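Staphylococcus aureus CymR (Staphylococcus aureus, PDB 3T8R) probably binds DNA as a dimeric Rrf2-type transcriptional regulator that senses oxidation through a thiol and controls stress resistance and the oxidative response. Local coordinates at residues Leu16-Ala21 with Lys124-Tyr129. Residues are numbered along the deposited sequence; the frame is centred on the assembly and turned at random.
Sequences LMISLA and KYLAEY
Ile18 and Leu126 make the larger apolar patch where the end of helix 8-21 meets the short helix 123-127, the last one modelled. The longer branch of Ile18 does the touching: CG1 lies 4.0 Å from CB of Leu126, and Ile18 CD1 is 4.1 Å from both CB and CD1 of Leu126. The two side chains cross at about a right angle. In Ile18 the first torsion (chi1 -66°) sets CG1 opposite the carbonyl carbon and turns CG2 opposite the backbone N, which leaves the ethyl arm to meet the leucine.

One turn further along helix 8-21, and at the next residue of helix 123-127, the packing shrinks to methyl against methyl. CB of Ala21 sits 3.9 Å from CB of Ala127. The small Ala127 lets the backbones approach, the closest CA pair being Ile18 CA and Ala127 CA at 5.7 Å. Leu123, from the same short helix, adds to the apolar cover by touching both Ile18 and Ala21.

The polar part of the contact is loose. Lys124 starts out pointing away from helix 8-21, but its chain bends at chi2 (76°) and chi3 (-82°) and brings NZ to 4.2 Å from Ala21 O, too long for a hydrogen bond. The ammonium forms a salt bridge instead with Glu128 of its own segment, NZ to OE1 3.4 Å. Nearby, Lys22 NZ donates to the carbonyl O of Ala127, a bond from the residue that follows helix 8-21 to the last residue of helix 123-127.

From the second subunit, Gln103 packs on Ile18 and Ala102 on Leu126, placing this patch beside the dimer interface. No hydrogen bond joins the two segments directly, so helix 123-127 packs against the first helix of the winged helix-turn-helix domain through a small apolar patch in van der Waals contact.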
loop_
_atom_site.group_PDB
_atom_site.type_symbol
_atom_site.label_atom_id
_atom_site.label_comp_id
_atom_site.label_asym_id
_atom_site.label_seq_id
_atom_site.Cartn_x
_atom_site.Cartn_y
_atom_site.Cartn_z
ATOM N N LEU A 16 -7.646 0.123 -18.982
ATOM C CA LEU A 16 -8.399 0.772 -20.055
ATOM C C LEU A 16 -7.553 1.884 -20.690
ATOM O O LEU A 16 -7.384 1.956 -21.911
ATOM C CB LEU A 16 -9.709 1.347 -19.480
ATOM C CG LEU A 16 -10.875 1.819 -20.354
ATOM C CD1 LEU A 16 -11.492 3.094 -19.783
ATOM C CD2 LEU A 16 -10.496 2.015 -21.802
ATOM N N MET A 17 -6.998 2.739 -19.845
ATOM C CA MET A 17 -6.262 3.901 -20.318
ATOM C C MET A 17 -4.970 3.524 -21.052
ATOM O O MET A 17 -4.598 4.166 -22.030
ATOM C CB MET A 17 -6.000 4.859 -19.156
ATOM C CG MET A 17 -7.278 5.444 -18.573
ATOM S SD MET A 17 -8.096 6.546 -19.745
ATOM C CE MET A 17 -6.923 7.893 -19.803
ATOM N N ILE A 18 -4.297 2.478 -20.592
ATOM C CA ILE A 18 -3.088 2.016 -21.263
ATOM C C ILE A 18 -3.430 1.515 -22.662
ATOM O O ILE A 18 -2.726 1.808 -23.626
ATOM C CB ILE A 18 -2.362 0.927 -20.436
ATOM C CG1 ILE A 18 -1.827 1.531 -19.137
ATOM C CG2 ILE A 18 -1.231 0.324 -21.233
ATOM C CD1 ILE A 18 -1.437 0.499 -18.082
ATOM N N SER A 19 -4.533 0.784 -22.770
ATOM C CA SER A 19 -5.023 0.309 -24.064
ATOM C C SER A 19 -5.269 1.472 -25.018
ATOM O O SER A 19 -4.845 1.459 -26.175
ATOM C CB SER A 19 -6.320 -0.481 -23.885
ATOM O OG SER A 19 -6.031 -1.830 -23.576
ATOM N N LEU A 20 -5.960 2.488 -24.527
ATOM C CA LEU A 20 -6.251 3.641 -25.358
ATOM C C LEU A 20 -4.976 4.409 -25.703
ATOM O O LEU A 20 -4.844 4.945 -26.808
ATOM C CB LEU A 20 -7.269 4.566 -24.677
ATOM C CG LEU A 20 -8.693 4.039 -24.491
ATOM C CD1 LEU A 20 -9.505 5.069 -23.721
ATOM C CD2 LEU A 20 -9.350 3.793 -25.850
ATOM N N ALA A 21 -4.041 4.459 -24.761
ATOM C CA ALA A 21 -2.789 5.170 -24.970
ATOM C C ALA A 21 -1.981 4.475 -26.056
ATOM O O ALA A 21 -1.290 5.118 -26.846
ATOM C CB ALA A 21 -1.989 5.275 -23.665
ATOM N N LYS A 124 1.938 7.695 -20.917
ATOM C CA LYS A 124 2.788 7.467 -22.079
ATOM C C LYS A 124 3.882 6.478 -21.703
ATOM O O LYS A 124 4.188 5.549 -22.447
ATOM C CB LYS A 124 3.409 8.783 -22.566
ATOM C CG LYS A 124 4.346 8.641 -23.773
ATOM C CD LYS A 124 3.598 8.431 -25.079
ATOM C CE LYS A 124 3.196 6.976 -25.279
ATOM N NZ LYS A 124 2.613 6.713 -26.632
ATOM N N TYR A 125 4.458 6.696 -20.531
ATOM C CA TYR A 125 5.494 5.834 -19.984
ATOM C C TYR A 125 4.970 4.400 -19.874
ATOM O O TYR A 125 5.629 3.452 -20.309
ATOM C CB TYR A 125 5.900 6.386 -18.622
ATOM C CG TYR A 125 7.276 6.001 -18.159
ATOM C CD1 TYR A 125 8.392 6.740 -18.538
ATOM C CD2 TYR A 125 7.461 4.912 -17.329
ATOM C CE1 TYR A 125 9.652 6.396 -18.103
ATOM C CE2 TYR A 125 8.720 4.557 -16.888
ATOM C CZ TYR A 125 9.809 5.299 -17.281
ATOM O OH TYR A 125 11.061 4.942 -16.844
ATOM N N LEU A 126 3.771 4.235 -19.324
ATOM C CA LEU A 126 3.175 2.902 -19.229
ATOM C C LEU A 126 2.951 2.269 -20.609
ATOM O O LEU A 126 3.069 1.057 -20.789
ATOM C CB LEU A 126 1.863 2.945 -18.444
ATOM C CG LEU A 126 2.025 3.266 -16.957
ATOM C CD1 LEU A 126 0.699 3.553 -16.277
ATOM C CD2 LEU A 126 2.764 2.110 -16.248
ATOM N N ALA A 127 2.617 3.094 -21.591
ATOM C CA ALA A 127 2.323 2.582 -22.914
ATOM C C ALA A 127 3.573 2.134 -23.666
ATOM O O ALA A 127 3.485 1.308 -24.574
ATOM C CB ALA A 127 1.571 3.632 -23.718
ATOM N N GLU A 128 4.722 2.679 -23.292
ATOM C CA GLU A 128 5.954 2.453 -24.052
ATOM C C GLU A 128 6.928 1.504 -23.368
ATOM O O GLU A 128 8.056 1.328 -23.822
ATOM C CB GLU A 128 6.639 3.781 -24.358
ATOM C CG GLU A 128 5.839 4.613 -25.364
ATOM C CD GLU A 128 6.458 5.959 -25.680
ATOM O OE1 GLU A 128 6.051 6.569 -26.693
ATOM O OE2 GLU A 128 7.334 6.411 -24.917
ATOM N N TYR A 129 6.497 0.925 -22.257
ATOM C CA TYR A 129 7.302 -0.062 -21.541
ATOM C C TYR A 129 7.598 -1.215 -22.482
ATOM O O TYR A 129 6.712 -1.695 -23.187
ATOM C CB TYR A 129 6.502 -0.536 -20.333
ATOM C CG TYR A 129 7.121 -1.590 -19.432
ATOM C CD1 TYR A 129 8.058 -1.245 -18.475
ATOM C CD2 TYR A 129 6.683 -2.902 -19.485
ATOM C CE1 TYR A 129 8.587 -2.206 -17.607
ATOM C CE2 TYR A 129 7.195 -3.869 -18.629
ATOM C CZ TYR A 129 8.148 -3.519 -17.706
ATOM O OH TYR A 129 8.645 -4.492 -16.853
#